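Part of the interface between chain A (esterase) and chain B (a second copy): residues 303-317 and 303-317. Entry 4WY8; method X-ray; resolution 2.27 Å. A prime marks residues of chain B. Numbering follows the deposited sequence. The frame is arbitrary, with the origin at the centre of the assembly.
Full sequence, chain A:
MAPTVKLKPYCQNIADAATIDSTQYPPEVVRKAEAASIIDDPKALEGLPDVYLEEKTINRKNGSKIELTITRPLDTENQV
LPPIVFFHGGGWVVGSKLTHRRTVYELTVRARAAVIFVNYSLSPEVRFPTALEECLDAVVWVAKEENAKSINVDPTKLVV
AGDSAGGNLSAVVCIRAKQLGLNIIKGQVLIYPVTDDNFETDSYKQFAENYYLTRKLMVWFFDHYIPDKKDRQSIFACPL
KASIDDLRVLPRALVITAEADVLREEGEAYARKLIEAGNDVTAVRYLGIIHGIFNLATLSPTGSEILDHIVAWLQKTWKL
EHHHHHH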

# COMPACT_ATOMS: atom_id res chain seq x y z
N GLY A 303 -7.31 7.86 -3.78
CA GLY A 303 -7.95 7.82 -2.47
C GLY A 303 -8.69 6.50 -2.30
O GLY A 303 -8.62 5.85 -1.25
N SER A 304 -9.40 6.10 -3.35
CA SER A 304 -10.15 4.84 -3.33
C SER A 304 -9.24 3.62 -3.25
O SER A 304 -9.55 2.63 -2.52
CB SER A 304 -11.05 4.75 -4.56
OG SER A 304 -11.84 3.57 -4.53
N GLU A 305 -8.14 3.65 -4.00
CA GLU A 305 -7.20 2.53 -3.88
C GLU A 305 -6.71 2.43 -2.44
O GLU A 305 -6.67 1.35 -1.85
CB GLU A 305 -6.00 2.70 -4.82
CG GLU A 305 -6.35 2.93 -6.28
CD GLU A 305 -7.13 1.79 -6.93
OE1 GLU A 305 -7.00 0.59 -6.53
OE2 GLU A 305 -7.91 2.10 -7.85
N ILE A 306 -6.39 3.57 -1.86
CA ILE A 306 -5.87 3.62 -0.50
C ILE A 306 -6.88 3.06 0.46
O ILE A 306 -6.51 2.28 1.33
CB ILE A 306 -5.49 5.06 -0.10
CG1 ILE A 306 -4.20 5.48 -0.79
CG2 ILE A 306 -5.30 5.20 1.42
CD1 ILE A 306 -3.93 7.02 -0.64
N LEU A 307 -8.16 3.40 0.29
CA LEU A 307 -9.19 2.79 1.14
C LEU A 307 -9.29 1.27 0.97
O LEU A 307 -9.49 0.55 1.95
CB LEU A 307 -10.56 3.43 0.88
CG LEU A 307 -10.73 4.84 1.44
CD1 LEU A 307 -12.18 5.20 1.33
CD2 LEU A 307 -10.29 4.90 2.90
N ASP A 308 -9.15 0.77 -0.26
CA ASP A 308 -9.14 -0.69 -0.45
C ASP A 308 -7.96 -1.35 0.31
O ASP A 308 -8.09 -2.44 0.90
CB ASP A 308 -9.09 -1.03 -1.94
CG ASP A 308 -10.41 -0.72 -2.67
OD1 ASP A 308 -11.47 -0.61 -1.99
OD2 ASP A 308 -10.37 -0.58 -3.92
N HIS A 309 -6.82 -0.68 0.27
CA HIS A 309 -5.65 -1.11 1.02
C HIS A 309 -5.89 -1.15 2.53
O HIS A 309 -5.63 -2.17 3.20
CB HIS A 309 -4.50 -0.18 0.70
CG HIS A 309 -3.21 -0.57 1.33
ND1 HIS A 309 -2.06 0.15 1.16
CD2 HIS A 309 -2.89 -1.63 2.11
CE1 HIS A 309 -1.07 -0.45 1.81
NE2 HIS A 309 -1.55 -1.53 2.39
N ILE A 310 -6.37 -0.04 3.07
CA ILE A 310 -6.72 0.05 4.49
C ILE A 310 -7.67 -1.07 4.89
O ILE A 310 -7.51 -1.69 5.94
CB ILE A 310 -7.36 1.41 4.82
CG1 ILE A 310 -6.31 2.53 4.75
CG2 ILE A 310 -7.99 1.42 6.21
CD1 ILE A 310 -6.92 3.91 4.81
N VAL A 311 -8.66 -1.33 4.05
CA VAL A 311 -9.62 -2.38 4.35
C VAL A 311 -8.96 -3.75 4.35
O VAL A 311 -9.23 -4.56 5.24
CB VAL A 311 -10.78 -2.35 3.35
CG1 VAL A 311 -11.67 -3.61 3.51
CG2 VAL A 311 -11.58 -1.08 3.55
N ALA A 312 -8.08 -4.02 3.38
CA ALA A 312 -7.37 -5.31 3.38
C ALA A 312 -6.55 -5.50 4.67
O ALA A 312 -6.53 -6.58 5.28
CB ALA A 312 -6.45 -5.40 2.16
N TRP A 313 -5.88 -4.44 5.08
CA TRP A 313 -5.07 -4.47 6.31
C TRP A 313 -5.90 -4.65 7.57
O TRP A 313 -5.49 -5.37 8.48
CB TRP A 313 -4.26 -3.20 6.41
CG TRP A 313 -3.36 -3.11 7.61
CD1 TRP A 313 -2.05 -3.50 7.68
CD2 TRP A 313 -3.69 -2.56 8.89
NE1 TRP A 313 -1.55 -3.23 8.94
CE2 TRP A 313 -2.54 -2.66 9.70
CE3 TRP A 313 -4.86 -2.01 9.43
CZ2 TRP A 313 -2.52 -2.22 11.02
CZ3 TRP A 313 -4.84 -1.56 10.75
CH2 TRP A 313 -3.67 -1.67 11.53
N LEU A 314 -7.05 -3.97 7.63
CA LEU A 314 -8.01 -4.15 8.73
C LEU A 314 -8.51 -5.59 8.78
O LEU A 314 -8.65 -6.18 9.86
CB LEU A 314 -9.21 -3.21 8.58
CG LEU A 314 -9.17 -1.71 8.88
CD1 LEU A 314 -10.48 -1.03 8.44
CD2 LEU A 314 -8.97 -1.51 10.36
N GLN A 315 -8.80 -6.16 7.61
CA GLN A 315 -9.29 -7.52 7.55
C GLN A 315 -8.22 -8.47 8.08
O GLN A 315 -8.53 -9.39 8.87
CB GLN A 315 -9.73 -7.90 6.12
CG GLN A 315 -11.15 -7.37 5.79
CD GLN A 315 -11.49 -7.38 4.31
OE1 GLN A 315 -10.63 -7.64 3.45
NE2 GLN A 315 -12.75 -7.07 3.99
N LYS A 316 -6.95 -8.24 7.71
CA LYS A 316 -5.90 -9.07 8.31
C LYS A 316 -5.80 -8.86 9.85
O LYS A 316 -5.69 -9.83 10.61
CB LYS A 316 -4.55 -8.82 7.63
CG LYS A 316 -3.38 -9.58 8.26
CD LYS A 316 -3.72 -11.07 8.44
CE LYS A 316 -4.02 -11.74 7.09
NZ LYS A 316 -2.81 -11.95 6.24
N THR A 317 -5.84 -7.61 10.30
CA THR A 317 -5.82 -7.30 11.74
C THR A 317 -6.90 -8.09 12.52
O THR A 317 -6.62 -8.75 13.54
CB THR A 317 -6.02 -5.79 11.97
OG1 THR A 317 -5.03 -5.04 11.26
CG2 THR A 317 -5.93 -5.46 13.44
N GLY B 303 6.19 -8.92 3.71
CA GLY B 303 5.83 -9.64 2.50
C GLY B 303 4.38 -10.08 2.56
O GLY B 303 3.65 -10.01 1.57
N SER B 304 3.95 -10.54 3.72
CA SER B 304 2.56 -10.97 3.87
C SER B 304 1.59 -9.77 3.73
O SER B 304 0.57 -9.87 3.01
CB SER B 304 2.37 -11.67 5.22
OG SER B 304 1.07 -12.22 5.35
N GLU B 305 1.93 -8.65 4.37
CA GLU B 305 1.08 -7.45 4.25
C GLU B 305 0.96 -7.00 2.80
O GLU B 305 -0.13 -6.68 2.31
CB GLU B 305 1.63 -6.31 5.11
CG GLU B 305 1.81 -6.66 6.60
CD GLU B 305 0.49 -6.93 7.31
OE1 GLU B 305 -0.54 -6.34 6.91
OE2 GLU B 305 0.48 -7.73 8.28
N ILE B 306 2.09 -7.01 2.10
CA ILE B 306 2.14 -6.64 0.69
C ILE B 306 1.27 -7.54 -0.17
O ILE B 306 0.56 -7.07 -1.05
CB ILE B 306 3.57 -6.69 0.15
CG1 ILE B 306 4.41 -5.55 0.73
CG2 ILE B 306 3.59 -6.63 -1.33
CD1 ILE B 306 5.89 -5.73 0.46
N LEU B 307 1.33 -8.85 0.07
CA LEU B 307 0.44 -9.75 -0.68
C LEU B 307 -1.02 -9.43 -0.41
O LEU B 307 -1.86 -9.52 -1.31
CB LEU B 307 0.70 -11.22 -0.33
CG LEU B 307 1.95 -11.90 -0.88
CD1 LEU B 307 1.82 -13.40 -0.65
CD2 LEU B 307 2.16 -11.60 -2.36
N ASP B 308 -1.36 -9.09 0.84
CA ASP B 308 -2.74 -8.69 1.10
C ASP B 308 -3.14 -7.41 0.31
O ASP B 308 -4.28 -7.29 -0.21
CB ASP B 308 -2.98 -8.47 2.60
CG ASP B 308 -2.99 -9.77 3.40
OD1 ASP B 308 -3.10 -10.86 2.79
OD2 ASP B 308 -2.95 -9.68 4.65
N HIS B 309 -2.19 -6.48 0.23
CA HIS B 309 -2.37 -5.26 -0.58
C HIS B 309 -2.65 -5.60 -2.06
O HIS B 309 -3.65 -5.16 -2.64
CB HIS B 309 -1.11 -4.39 -0.45
CG HIS B 309 -1.19 -3.07 -1.16
ND1 HIS B 309 -0.11 -2.21 -1.22
CD2 HIS B 309 -2.20 -2.46 -1.82
CE1 HIS B 309 -0.44 -1.13 -1.92
NE2 HIS B 309 -1.71 -1.26 -2.28
N ILE B 310 -1.78 -6.41 -2.64
CA ILE B 310 -1.92 -6.83 -4.02
C ILE B 310 -3.26 -7.50 -4.27
O ILE B 310 -3.95 -7.22 -5.25
CB ILE B 310 -0.80 -7.81 -4.43
CG1 ILE B 310 0.56 -7.11 -4.40
CG2 ILE B 310 -1.05 -8.38 -5.81
CD1 ILE B 310 1.76 -8.08 -4.55
N VAL B 311 -3.65 -8.37 -3.35
CA VAL B 311 -4.92 -9.05 -3.52
C VAL B 311 -6.08 -8.06 -3.52
O VAL B 311 -6.98 -8.16 -4.36
CB VAL B 311 -5.12 -10.10 -2.44
CG1 VAL B 311 -6.58 -10.58 -2.41
CG2 VAL B 311 -4.16 -11.26 -2.66
N ALA B 312 -6.06 -7.08 -2.62
CA ALA B 312 -7.12 -6.07 -2.62
C ALA B 312 -7.17 -5.30 -3.95
O ALA B 312 -8.25 -5.07 -4.53
CB ALA B 312 -6.93 -5.10 -1.46
N TRP B 313 -5.99 -4.93 -4.43
CA TRP B 313 -5.90 -4.24 -5.70
C TRP B 313 -6.42 -5.06 -6.87
O TRP B 313 -7.11 -4.53 -7.75
CB TRP B 313 -4.47 -3.84 -5.96
CG TRP B 313 -4.27 -3.06 -7.19
CD1 TRP B 313 -4.33 -1.70 -7.31
CD2 TRP B 313 -3.94 -3.57 -8.49
NE1 TRP B 313 -4.07 -1.33 -8.61
CE2 TRP B 313 -3.81 -2.46 -9.35
CE3 TRP B 313 -3.74 -4.86 -9.00
CZ2 TRP B 313 -3.51 -2.60 -10.70
CZ3 TRP B 313 -3.44 -5.00 -10.35
CH2 TRP B 313 -3.32 -3.87 -11.18
N LEU B 314 -6.09 -6.36 -6.89
CA LEU B 314 -6.57 -7.29 -7.90
C LEU B 314 -8.08 -7.42 -7.88
O LEU B 314 -8.72 -7.49 -8.94
CB LEU B 314 -5.95 -8.67 -7.70
CG LEU B 314 -4.48 -8.91 -7.99
CD1 LEU B 314 -4.06 -10.30 -7.49
CD2 LEU B 314 -4.23 -8.77 -9.47
N GLN B 315 -8.64 -7.52 -6.68
CA GLN B 315 -10.09 -7.62 -6.58
C GLN B 315 -10.73 -6.36 -7.13
O GLN B 315 -11.71 -6.45 -7.87
CB GLN B 315 -10.52 -7.87 -5.13
CG GLN B 315 -10.33 -9.34 -4.73
CD GLN B 315 -10.30 -9.57 -3.22
OE1 GLN B 315 -10.21 -8.62 -2.43
NE2 GLN B 315 -10.34 -10.84 -2.82
N LYS B 316 -10.17 -5.19 -6.83
CA LYS B 316 -10.72 -3.98 -7.43
C LYS B 316 -10.62 -4.05 -8.97
O LYS B 316 -11.58 -3.76 -9.68
CB LYS B 316 -10.05 -2.73 -6.88
CG LYS B 316 -10.48 -1.39 -7.51
CD LYS B 316 -11.99 -1.21 -7.56
CE LYS B 316 -12.65 -1.14 -6.18
NZ LYS B 316 -12.47 0.20 -5.52
N THR B 317 -9.46 -4.46 -9.48
CA THR B 317 -9.27 -4.63 -10.93
C THR B 317 -10.35 -5.51 -11.59
O THR B 317 -10.98 -5.13 -12.59
CB THR B 317 -7.88 -5.22 -11.22
OG1 THR B 317 -6.87 -4.37 -10.66
CG2 THR B 317 -7.66 -5.34 -12.71
O HOH W 1 -3.60 0.52 -3.25
O HOH W 2 -0.09 -10.36 6.87

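The most unusual feature of this contact is a histidine stacked on its own copy: the rings of His309 and His309′ lie face to face, centroids 3.8 Å apart and planes only 7° from parallel. The closest atoms are His309 CE1 and His309′ ND1, at 3.6 Å. His309 CA and His309′ CA are 5.5 Å apart. A planar ring can offer a whole face to its partner at this centroid spacing. In both copies the CA-to-CB bond points sideways to the partner helix; with chi1 t (-176° and -177°), each ring lies over one face of the other. On one side, a water lies 2.8 Å from His309′ NE2 and donates a weak hydrogen bond to Glu305 O at 3.5 Å.

Each stretch is helical throughout. The axes approach to 8.7 Å, and their N-to-C directions differ by 129°, so the ends of one helix lie nearer the opposite ends of the other. Such a close approach calls for a small residue, and Ala312 supplies it: its CA-to-CB bond points toward the partner helix, and Ala312 CB meets Ala312′ CB at 3.7 Å. The same methyl also packs against backbone, Ala312 CB lying 3.7 Å from Asp308′ O.

Flanking this centre are two equivalent salt bridges. Lys316 NZ donates to Asp308′ OD2 at 2.8 Å, and Lys316′ NZ to Asp308 OD2 at the same distance. The CA-to-CB bonds of Asp308 and Lys316 point toward the partner. The long lysine chain is curled, chi2 to chi4 all p after a t chi1, bringing its charged NZ to the short carboxylate, and each lysine buries more area in the contact than any other residue of its stretch. A second water accepts from Lys316 NZ at 3.2 Å and lies 2.7 Å from Ser304′ OG.

The CA-to-CB bond of Trp313 points sideways, but the end of its side chain comes nearer, Trp313 CD1 approaching Glu305′ OE1 to 3.3 Å obliquely to the ring. The two stretches together bury 621 Å², both sides summed.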